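Local atomic coordinates of transcription regulator PadR N-terminal domain-containing protein (Streptococcus mutans, PDB entry 3L7W), a protein that probably binds DNA through a winged helix-turn-helix domain and regulates transcription as a dimer of the PadR family. Residues 5-14 / 32-43. Sequence-based numbering, arbitrary orientation.
Sequences VSALLIEYLI and IKLIASIKESTL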
loop_
_atom_site.group_PDB
_atom_site.type_symbol
_atom_site.label_atom_id
_atom_site.label_comp_id
_atom_site.label_asym_id
_atom_site.label_seq_id
_atom_site.Cartn_x
_atom_site.Cartn_y
_atom_site.Cartn_z
ATOM N N VAL A 5 5.053 -3.155 1.345
ATOM C CA VAL A 5 5.261 -1.927 0.608
ATOM C C VAL A 5 5.712 -2.294 -0.807
ATOM O O VAL A 5 6.769 -2.871 -0.996
ATOM C CB VAL A 5 6.363 -1.095 1.268
ATOM C CG1 VAL A 5 6.708 0.147 0.410
ATOM C CG2 VAL A 5 5.974 -0.731 2.687
ATOM N N SER A 6 4.916 -1.942 -1.803
ATOM C CA SER A 6 5.249 -2.292 -3.172
ATOM C C SER A 6 6.485 -1.528 -3.631
ATOM O O SER A 6 6.831 -0.498 -3.059
ATOM C CB SER A 6 4.070 -1.982 -4.091
ATOM O OG SER A 6 3.848 -0.582 -4.175
ATOM N N ALA A 7 7.150 -2.051 -4.660
ATOM C CA ALA A 7 8.328 -1.407 -5.211
ATOM C C ALA A 7 7.980 0.023 -5.585
ATOM O O ALA A 7 8.760 0.937 -5.330
ATOM C CB ALA A 7 8.852 -2.180 -6.424
ATOM N N LEU A 8 6.795 0.216 -6.163
ATOM C CA LEU A 8 6.362 1.553 -6.574
ATOM C C LEU A 8 6.299 2.488 -5.385
ATOM O O LEU A 8 6.680 3.653 -5.480
ATOM C CB LEU A 8 5.008 1.511 -7.279
ATOM C CG LEU A 8 5.053 0.810 -8.641
ATOM C CD1 LEU A 8 3.677 0.751 -9.284
ATOM C CD2 LEU A 8 6.037 1.526 -9.549
ATOM N N LEU A 9 5.829 1.970 -4.258
ATOM C CA LEU A 9 5.725 2.775 -3.048
ATOM C C LEU A 9 7.127 3.066 -2.510
ATOM O O LEU A 9 7.382 4.139 -1.980
ATOM C CB LEU A 9 4.888 2.051 -1.998
ATOM C CG LEU A 9 3.731 2.829 -1.394
ATOM C CD1 LEU A 9 3.093 2.039 -0.239
ATOM C CD2 LEU A 9 4.188 4.196 -0.934
ATOM N N ILE A 10 8.032 2.097 -2.651
ATOM C CA ILE A 10 9.430 2.285 -2.259
ATOM C C ILE A 10 10.030 3.461 -3.020
ATOM O O ILE A 10 10.783 4.261 -2.462
ATOM C CB ILE A 10 10.268 1.039 -2.575
ATOM C CG1 ILE A 10 9.739 -0.179 -1.799
ATOM C CG2 ILE A 10 11.759 1.285 -2.276
ATOM C CD1 ILE A 10 10.260 -0.273 -0.408
ATOM N N GLU A 11 9.699 3.550 -4.305
ATOM C CA GLU A 11 10.193 4.632 -5.149
ATOM C C GLU A 11 9.694 5.940 -4.583
ATOM O O GLU A 11 10.465 6.866 -4.366
ATOM C CB GLU A 11 9.725 4.458 -6.596
ATOM C CG GLU A 11 10.464 3.346 -7.325
ATOM C CD GLU A 11 9.917 3.069 -8.709
ATOM O OE1 GLU A 11 9.063 3.836 -9.182
ATOM O OE2 GLU A 11 10.340 2.080 -9.327
ATOM N N TYR A 12 8.392 6.000 -4.336
ATOM C CA TYR A 12 7.795 7.142 -3.667
ATOM C C TYR A 12 8.615 7.492 -2.435
ATOM O O TYR A 12 9.066 8.620 -2.278
ATOM C CB TYR A 12 6.342 6.830 -3.299
ATOM C CG TYR A 12 5.620 7.922 -2.558
ATOM C CD1 TYR A 12 5.755 9.247 -2.930
ATOM C CD2 TYR A 12 4.781 7.621 -1.494
ATOM C CE1 TYR A 12 5.093 10.239 -2.257
ATOM C CE2 TYR A 12 4.115 8.601 -0.812
ATOM C CZ TYR A 12 4.272 9.911 -1.198
ATOM O OH TYR A 12 3.604 10.895 -0.531
ATOM N N LEU A 13 8.847 6.517 -1.571
ATOM C CA LEU A 13 9.584 6.787 -0.336
ATOM C C LEU A 13 10.982 7.317 -0.629
ATOM O O LEU A 13 11.427 8.274 -0.021
ATOM C CB LEU A 13 9.660 5.531 0.537
ATOM C CG LEU A 13 8.285 5.135 1.118
ATOM C CD1 LEU A 13 8.359 3.767 1.741
ATOM C CD2 LEU A 13 7.821 6.147 2.142
ATOM N N ILE A 14 11.683 6.673 -1.551
ATOM C CA ILE A 14 13.036 7.092 -1.866
ATOM C C ILE A 14 13.038 8.539 -2.327
ATOM O O ILE A 14 13.750 9.373 -1.779
ATOM C CB ILE A 14 13.644 6.241 -2.979
ATOM C CG1 ILE A 14 13.954 4.835 -2.452
ATOM C CG2 ILE A 14 14.898 6.906 -3.499
ATOM C CD1 ILE A 14 14.236 3.836 -3.533
ATOM N N ILE A 32 13.708 3.509 5.100
ATOM C CA ILE A 32 12.697 2.719 4.427
ATOM C C ILE A 32 12.419 1.407 5.183
ATOM O O ILE A 32 11.290 0.914 5.175
ATOM C CB ILE A 32 13.071 2.446 2.963
ATOM C CG1 ILE A 32 12.951 3.736 2.153
ATOM C CG2 ILE A 32 12.157 1.403 2.376
ATOM C CD1 ILE A 32 13.291 3.572 0.689
ATOM N N LYS A 33 13.446 0.859 5.829
ATOM C CA LYS A 33 13.315 -0.373 6.608
ATOM C C LYS A 33 12.382 -0.155 7.773
ATOM O O LYS A 33 11.926 -1.105 8.401
ATOM C CB LYS A 33 14.667 -0.827 7.149
ATOM C CG LYS A 33 15.422 -1.804 6.268
ATOM C CD LYS A 33 16.750 -2.185 6.932
ATOM C CE LYS A 33 17.437 -3.327 6.210
ATOM N NZ LYS A 33 17.746 -2.966 4.801
ATOM N N LEU A 34 12.107 1.110 8.060
ATOM C CA LEU A 34 11.158 1.464 9.106
ATOM C C LEU A 34 9.740 0.989 8.782
ATOM O O LEU A 34 8.957 0.687 9.670
ATOM C CB LEU A 34 11.175 2.977 9.325
ATOM C CG LEU A 34 11.812 3.509 10.613
ATOM C CD1 LEU A 34 12.817 2.527 11.234
ATOM C CD2 LEU A 34 12.428 4.876 10.372
ATOM N N ILE A 35 9.402 0.944 7.504
ATOM C CA ILE A 35 8.066 0.528 7.115
ATOM C C ILE A 35 8.096 -0.672 6.188
ATOM O O ILE A 35 7.101 -1.373 6.052
ATOM C CB ILE A 35 7.233 1.674 6.475
ATOM C CG1 ILE A 35 5.835 1.158 6.136
ATOM C CG2 ILE A 35 7.925 2.253 5.218
ATOM C CD1 ILE A 35 4.754 2.189 6.234
ATOM N N ALA A 36 9.243 -0.918 5.563
ATOM C CA ALA A 36 9.325 -1.965 4.552
ATOM C C ALA A 36 10.327 -3.044 4.907
ATOM O O ALA A 36 11.350 -2.782 5.537
ATOM C CB ALA A 36 9.649 -1.367 3.179
ATOM N N SER A 37 10.009 -4.268 4.513
ATOM C CA SER A 37 10.976 -5.346 4.558
ATOM C C SER A 37 11.495 -5.510 3.152
ATOM O O SER A 37 10.862 -6.143 2.298
ATOM C CB SER A 37 10.346 -6.638 5.054
ATOM O OG SER A 37 10.306 -6.643 6.468
ATOM N N ILE A 38 12.641 -4.898 2.908
ATOM C CA ILE A 38 13.217 -4.890 1.586
ATOM C C ILE A 38 14.715 -5.112 1.736
ATOM O O ILE A 38 15.345 -4.576 2.653
ATOM C CB ILE A 38 12.902 -3.568 0.860
ATOM C CG1 ILE A 38 13.522 -3.556 -0.537
ATOM C CG2 ILE A 38 13.378 -2.381 1.683
ATOM C CD1 ILE A 38 13.078 -2.391 -1.405
ATOM N N LYS A 39 15.281 -5.948 0.874
ATOM C CA LYS A 39 16.714 -6.191 0.936
ATOM C C LYS A 39 17.452 -5.107 0.160
ATOM O O LYS A 39 16.897 -4.504 -0.765
ATOM C CB LYS A 39 17.048 -7.574 0.389
ATOM C CG LYS A 39 16.565 -8.711 1.277
ATOM C CD LYS A 39 16.873 -10.077 0.672
ATOM C CE LYS A 39 15.949 -10.383 -0.497
ATOM N NZ LYS A 39 16.025 -11.817 -0.908
ATOM N N GLU A 40 18.697 -4.855 0.541
ATOM C CA GLU A 40 19.533 -3.919 -0.197
ATOM C C GLU A 40 19.534 -4.347 -1.655
ATOM O O GLU A 40 19.495 -3.518 -2.563
ATOM C CB GLU A 40 20.956 -3.954 0.339
ATOM C CG GLU A 40 21.057 -4.331 1.800
ATOM C CD GLU A 40 21.068 -3.124 2.703
ATOM O OE1 GLU A 40 21.444 -3.273 3.887
ATOM O OE2 GLU A 40 20.708 -2.027 2.224
ATOM N N SER A 41 19.571 -5.657 -1.877
ATOM C CA SER A 41 19.618 -6.187 -3.238
ATOM C C SER A 41 18.351 -5.874 -4.025
ATOM O O SER A 41 18.324 -6.018 -5.247
ATOM C CB SER A 41 19.921 -7.699 -3.254
ATOM O OG SER A 41 19.151 -8.394 -2.287
ATOM N N THR A 42 17.305 -5.442 -3.326
ATOM C CA THR A 42 16.079 -4.996 -3.985
ATOM C C THR A 42 16.043 -3.476 -4.044
ATOM O O THR A 42 15.535 -2.882 -4.996
ATOM C CB THR A 42 14.813 -5.469 -3.240
ATOM O OG1 THR A 42 14.877 -6.881 -3.021
ATOM C CG2 THR A 42 13.580 -5.149 -4.056
ATOM N N LEU A 43 16.585 -2.852 -3.006
ATOM C CA LEU A 43 16.511 -1.408 -2.849
ATOM C C LEU A 43 17.425 -0.727 -3.855
ATOM O O LEU A 43 17.009 0.163 -4.604
ATOM C CB LEU A 43 16.925 -1.046 -1.426
ATOM C CG LEU A 43 16.637 0.350 -0.880
ATOM C CD1 LEU A 43 17.906 1.156 -0.795
ATOM C CD2 LEU A 43 15.566 1.064 -1.699
HETATM O O HOH W 1 7.505 -4.697 2.595
#
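In the winged helix-turn-helix domain of this PadR-like protein, helix 7-20 and the residue leading into it, Val-5, pack against the end of helix 25-32, the connection after it and the first turn of helix 40-52. Ile-10 touches four residues: its CD1 lies 3.8 Å from Ala-36 CB and 3.8 Å from Ile-32 CG2, and meets Ile-38 CD1 tip to tip at 3.7 Å. A chi1 of -61° puts CG2 of Ile-10 anti to the backbone N, where it meets Leu-43 CD2. One turn on, Ile-14 and Leu-43 run past each other in opposite directions, Ile-14 CD1 lying 3.6 Å from Leu-43 CD2, and Ile-32 CD1 comes unusually near Ile-14 CG1, 3.4 Å. The side chains of Leu-13 and Ile-35 cross at about a right angle, Leu-13 CD1 meeting Ile-35 CG2. Nearer the N-terminus, Val-5 CG2 rests on Ala-36 CB, and one water accepts from both Val-5 N and Ser-37 N; no direct hydrogen bond joins the two segments. Ser-6 caps helix 7-20, its OG accepting from Leu-9 N at 3.2 Å. Ile-14 also touches Ile-28 of helix 25-32 and Leu-47 of helix 40-52, while Tyr-12 packs on Trp-88 of helix 75-100 and Ile-35 on Ile-95 of the second subunit.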